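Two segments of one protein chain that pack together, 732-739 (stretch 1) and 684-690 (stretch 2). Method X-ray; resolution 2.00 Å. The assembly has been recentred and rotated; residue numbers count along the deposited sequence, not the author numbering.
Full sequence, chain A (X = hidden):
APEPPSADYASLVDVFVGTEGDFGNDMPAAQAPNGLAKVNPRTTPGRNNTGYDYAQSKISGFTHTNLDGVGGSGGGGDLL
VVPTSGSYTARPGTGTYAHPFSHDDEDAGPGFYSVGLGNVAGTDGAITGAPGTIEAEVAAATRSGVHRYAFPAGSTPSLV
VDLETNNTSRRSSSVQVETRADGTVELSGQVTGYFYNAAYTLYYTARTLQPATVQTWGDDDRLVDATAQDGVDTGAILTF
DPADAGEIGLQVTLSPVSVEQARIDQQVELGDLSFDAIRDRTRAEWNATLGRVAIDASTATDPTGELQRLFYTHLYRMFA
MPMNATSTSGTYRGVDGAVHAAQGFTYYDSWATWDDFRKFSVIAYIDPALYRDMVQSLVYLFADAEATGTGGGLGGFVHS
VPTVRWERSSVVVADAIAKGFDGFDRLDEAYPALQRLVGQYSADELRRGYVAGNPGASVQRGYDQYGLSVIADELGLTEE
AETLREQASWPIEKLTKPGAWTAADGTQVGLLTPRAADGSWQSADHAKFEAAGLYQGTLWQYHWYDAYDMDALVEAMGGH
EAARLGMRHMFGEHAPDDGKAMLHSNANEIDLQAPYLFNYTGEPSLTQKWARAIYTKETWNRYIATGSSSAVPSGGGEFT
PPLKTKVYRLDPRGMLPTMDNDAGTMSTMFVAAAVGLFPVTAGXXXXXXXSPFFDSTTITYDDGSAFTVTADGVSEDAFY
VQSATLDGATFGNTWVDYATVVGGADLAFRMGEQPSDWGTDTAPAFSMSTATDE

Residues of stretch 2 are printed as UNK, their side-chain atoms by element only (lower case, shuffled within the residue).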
# COMPACT_ATOMS: atom_id res chain seq x y z
N GLY A 732 22.77 18.57 -15.87
CA GLY A 732 22.31 19.70 -15.07
C GLY A 732 20.80 19.84 -14.92
O GLY A 732 20.32 20.91 -14.54
N ASN A 733 20.06 18.78 -15.24
CA ASN A 733 18.61 18.78 -15.05
C ASN A 733 18.26 18.14 -13.73
O ASN A 733 18.97 17.25 -13.26
CB ASN A 733 17.89 18.06 -16.21
CG ASN A 733 18.02 18.78 -17.54
OD1 ASN A 733 18.43 19.94 -17.61
ND2 ASN A 733 17.68 18.09 -18.60
N THR A 734 17.16 18.59 -13.12
CA THR A 734 16.71 18.09 -11.83
C THR A 734 15.55 17.09 -11.98
O THR A 734 14.82 16.80 -11.02
CB THR A 734 16.35 19.26 -10.88
OG1 THR A 734 15.54 20.22 -11.58
CG2 THR A 734 17.65 19.95 -10.37
N TRP A 735 15.41 16.56 -13.19
CA TRP A 735 14.45 15.50 -13.53
C TRP A 735 15.09 14.57 -14.55
O TRP A 735 15.94 14.99 -15.35
CB TRP A 735 13.16 16.10 -14.10
CG TRP A 735 13.36 16.89 -15.38
CD1 TRP A 735 13.61 18.24 -15.48
CD2 TRP A 735 13.33 16.39 -16.73
NE1 TRP A 735 13.73 18.60 -16.81
CE2 TRP A 735 13.57 17.48 -17.59
CE3 TRP A 735 13.12 15.11 -17.30
CZ2 TRP A 735 13.61 17.35 -19.00
CZ3 TRP A 735 13.16 14.98 -18.69
CH2 TRP A 735 13.41 16.09 -19.52
N VAL A 736 14.68 13.31 -14.54
CA VAL A 736 15.11 12.37 -15.57
C VAL A 736 13.91 11.63 -16.15
O VAL A 736 12.89 11.43 -15.46
CB VAL A 736 16.17 11.33 -15.05
CG1 VAL A 736 17.17 11.97 -14.09
CG2 VAL A 736 15.48 10.18 -14.37
N ASP A 737 14.03 11.20 -17.40
CA ASP A 737 12.97 10.44 -18.04
C ASP A 737 13.02 8.98 -17.64
O ASP A 737 14.12 8.42 -17.44
CB ASP A 737 13.01 10.56 -19.55
CG ASP A 737 11.65 10.31 -20.18
OD1 ASP A 737 11.47 9.21 -20.78
OD2 ASP A 737 10.77 11.20 -20.02
N TYR A 738 11.84 8.36 -17.55
CA TYR A 738 11.72 6.92 -17.31
C TYR A 738 12.59 6.09 -18.27
O TYR A 738 13.25 5.12 -17.85
CB TYR A 738 10.26 6.51 -17.43
CG TYR A 738 9.99 5.03 -17.24
CD1 TYR A 738 9.97 4.47 -15.97
CD2 TYR A 738 9.74 4.20 -18.35
CE1 TYR A 738 9.71 3.11 -15.80
CE2 TYR A 738 9.49 2.84 -18.19
CZ TYR A 738 9.47 2.30 -16.92
OH TYR A 738 9.22 0.96 -16.75
N ALA A 739 12.60 6.48 -19.55
CA ALA A 739 13.38 5.76 -20.55
C ALA A 739 14.87 5.70 -20.18
O ALA A 739 15.55 4.69 -20.39
CB ALA A 739 13.16 6.37 -21.99
N UNK A 684 2.90 10.84 -16.13
CA UNK A 684 3.90 11.33 -17.08
C UNK A 684 5.04 10.32 -17.09
O UNK A 684 4.97 9.30 -16.40
o UNK A 684 5.38 12.63 -15.66
c UNK A 684 4.41 12.72 -16.68
N UNK A 685 6.09 10.60 -17.85
CA UNK A 685 7.24 9.70 -17.88
C UNK A 685 8.40 10.24 -17.06
O UNK A 685 9.51 9.71 -17.12
o UNK A 685 7.99 10.65 -19.98
c UNK A 685 7.66 9.44 -19.33
N UNK A 686 8.15 11.29 -16.28
CA UNK A 686 9.24 11.99 -15.56
C UNK A 686 9.39 11.69 -14.06
O UNK A 686 8.40 11.36 -13.38
c UNK A 686 9.63 15.39 -17.41
n UNK A 686 9.50 16.15 -16.33
c UNK A 686 9.15 13.50 -15.79
o UNK A 686 9.84 15.86 -18.54
c UNK A 686 9.53 13.89 -17.22
N UNK A 687 10.63 11.80 -13.57
CA UNK A 687 10.93 11.67 -12.15
C UNK A 687 11.79 12.84 -11.74
O UNK A 687 12.65 13.26 -12.51
c UNK A 687 10.86 8.56 -13.43
c UNK A 687 9.14 7.01 -12.81
c UNK A 687 10.78 9.17 -12.18
c UNK A 687 9.87 8.69 -11.26
c UNK A 687 11.63 10.35 -11.86
c UNK A 687 9.05 7.62 -11.56
c UNK A 687 10.03 7.48 -13.75
N UNK A 688 11.51 13.38 -10.55
CA UNK A 688 12.30 14.47 -9.99
C UNK A 688 13.46 13.96 -9.14
O UNK A 688 13.31 13.01 -8.35
c UNK A 688 10.41 16.24 -10.02
c UNK A 688 11.09 17.33 -10.84
o UNK A 688 12.05 17.97 -10.38
n UNK A 688 10.60 17.54 -12.07
c UNK A 688 11.42 15.42 -9.17
N UNK A 689 14.61 14.62 -9.29
CA UNK A 689 15.83 14.29 -8.56
C UNK A 689 15.73 14.79 -7.13
O UNK A 689 15.32 15.94 -6.89
c UNK A 689 17.35 14.14 -10.56
c UNK A 689 18.30 14.79 -8.34
c UNK A 689 17.08 14.87 -9.25
N UNK A 690 16.07 13.92 -6.18
CA UNK A 690 16.10 14.29 -4.76
C UNK A 690 17.50 14.23 -4.17
O UNK A 690 18.43 14.83 -4.71
O HOH W 1 13.24 19.53 -12.12

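Position 684 carries one carbon and then one oxygen, and no atom of its side chain comes within 7.0 Å of stretch 1. A single hydroxyl on a CB is serine. Ser684 works within its own stretch: its OG accepts a hydrogen bond from the backbone N of residue 686 at 3.1 Å, which a short polar side chain can do just before a strand begins.

Position 685 again has one carbon and one oxygen, but here CA-to-CB points toward stretch 1, and the oxygen lies 2.8 Å from Asp737 OD2. This too is serine. The short side chain brings its hydroxyl straight to the carboxylate: Ser685 OG donates to Asp737 OD2, supplying the proton that a carboxylate cannot. The backbone O of Ser685 accepts from Tyr738 N at 2.7 Å.

At position 686 three carbons run in line, the third bearing two heteroatoms, and this end lies over one face of the Trp735 indole. Such a chain could be glutamate or glutamine; one of the two atoms being nitrogen makes it glutamine. Gln686 is extended, with chi1 m and chi2 t. The long, flexible chain lets a polar group cover an aromatic surface on the side of the sheet shared with Asp737.

Position 687 has one carbon followed by a ring of six carbons with no oxygen, and a ring carbon comes within 3.7 Å of Tyr738 CD1. This is phenylalanine. That carbon is Phe687 CE2, and the two rings meet edge to edge. The ring needs no polar partner in this buried place, and it packs against Tyr738 on the side of the sheet that carries Val736. The backbone of Phe687 pairs with that of Val736 in both directions: Phe687 N donates to Val736 O at 3.0 Å, and Val736 N to Phe687 O at 2.9 Å.

Position 688 repeats the three carbons with a terminal oxygen and nitrogen, the nitrogen 3.6 Å from Trp735 CB. It is a second glutamine, folded, with chi1 and chi2 both m. Gln688 OE1 accepts from the O of water 1 at 2.6 Å, and that O lies 2.5 Å from Thr734 OG1. The amide oxygen thus gives the buried chain an acceptor for the water that bridges it to the threonine.

Position 689 has one carbon carrying two more, one of them 4.1 Å from Val736 CG1. The branching is that of valine. Val689 CG2 makes this compact apolar contact in a buried place, while Val689 N donates to Thr734 O at 2.8 Å.

Position 690 has no side-chain atoms and touches nothing on stretch 1; it is glycine. Gly690 has phi -116° and psi -127°, a region that residues with a CB seldom adopt.

The contact is an antiparallel strand pair held by backbone hydrogen bonds and extended by Tyr738 N. Trp735, Asp737 and the two glutamines share one face; Val736 and Phe687 share the other. Asp737 also caps the following helix, its OD1 accepting from Ala739 N at 3.2 Å while OD2 holds Ser685.

Stretch 2 684-690: SSQFQVG
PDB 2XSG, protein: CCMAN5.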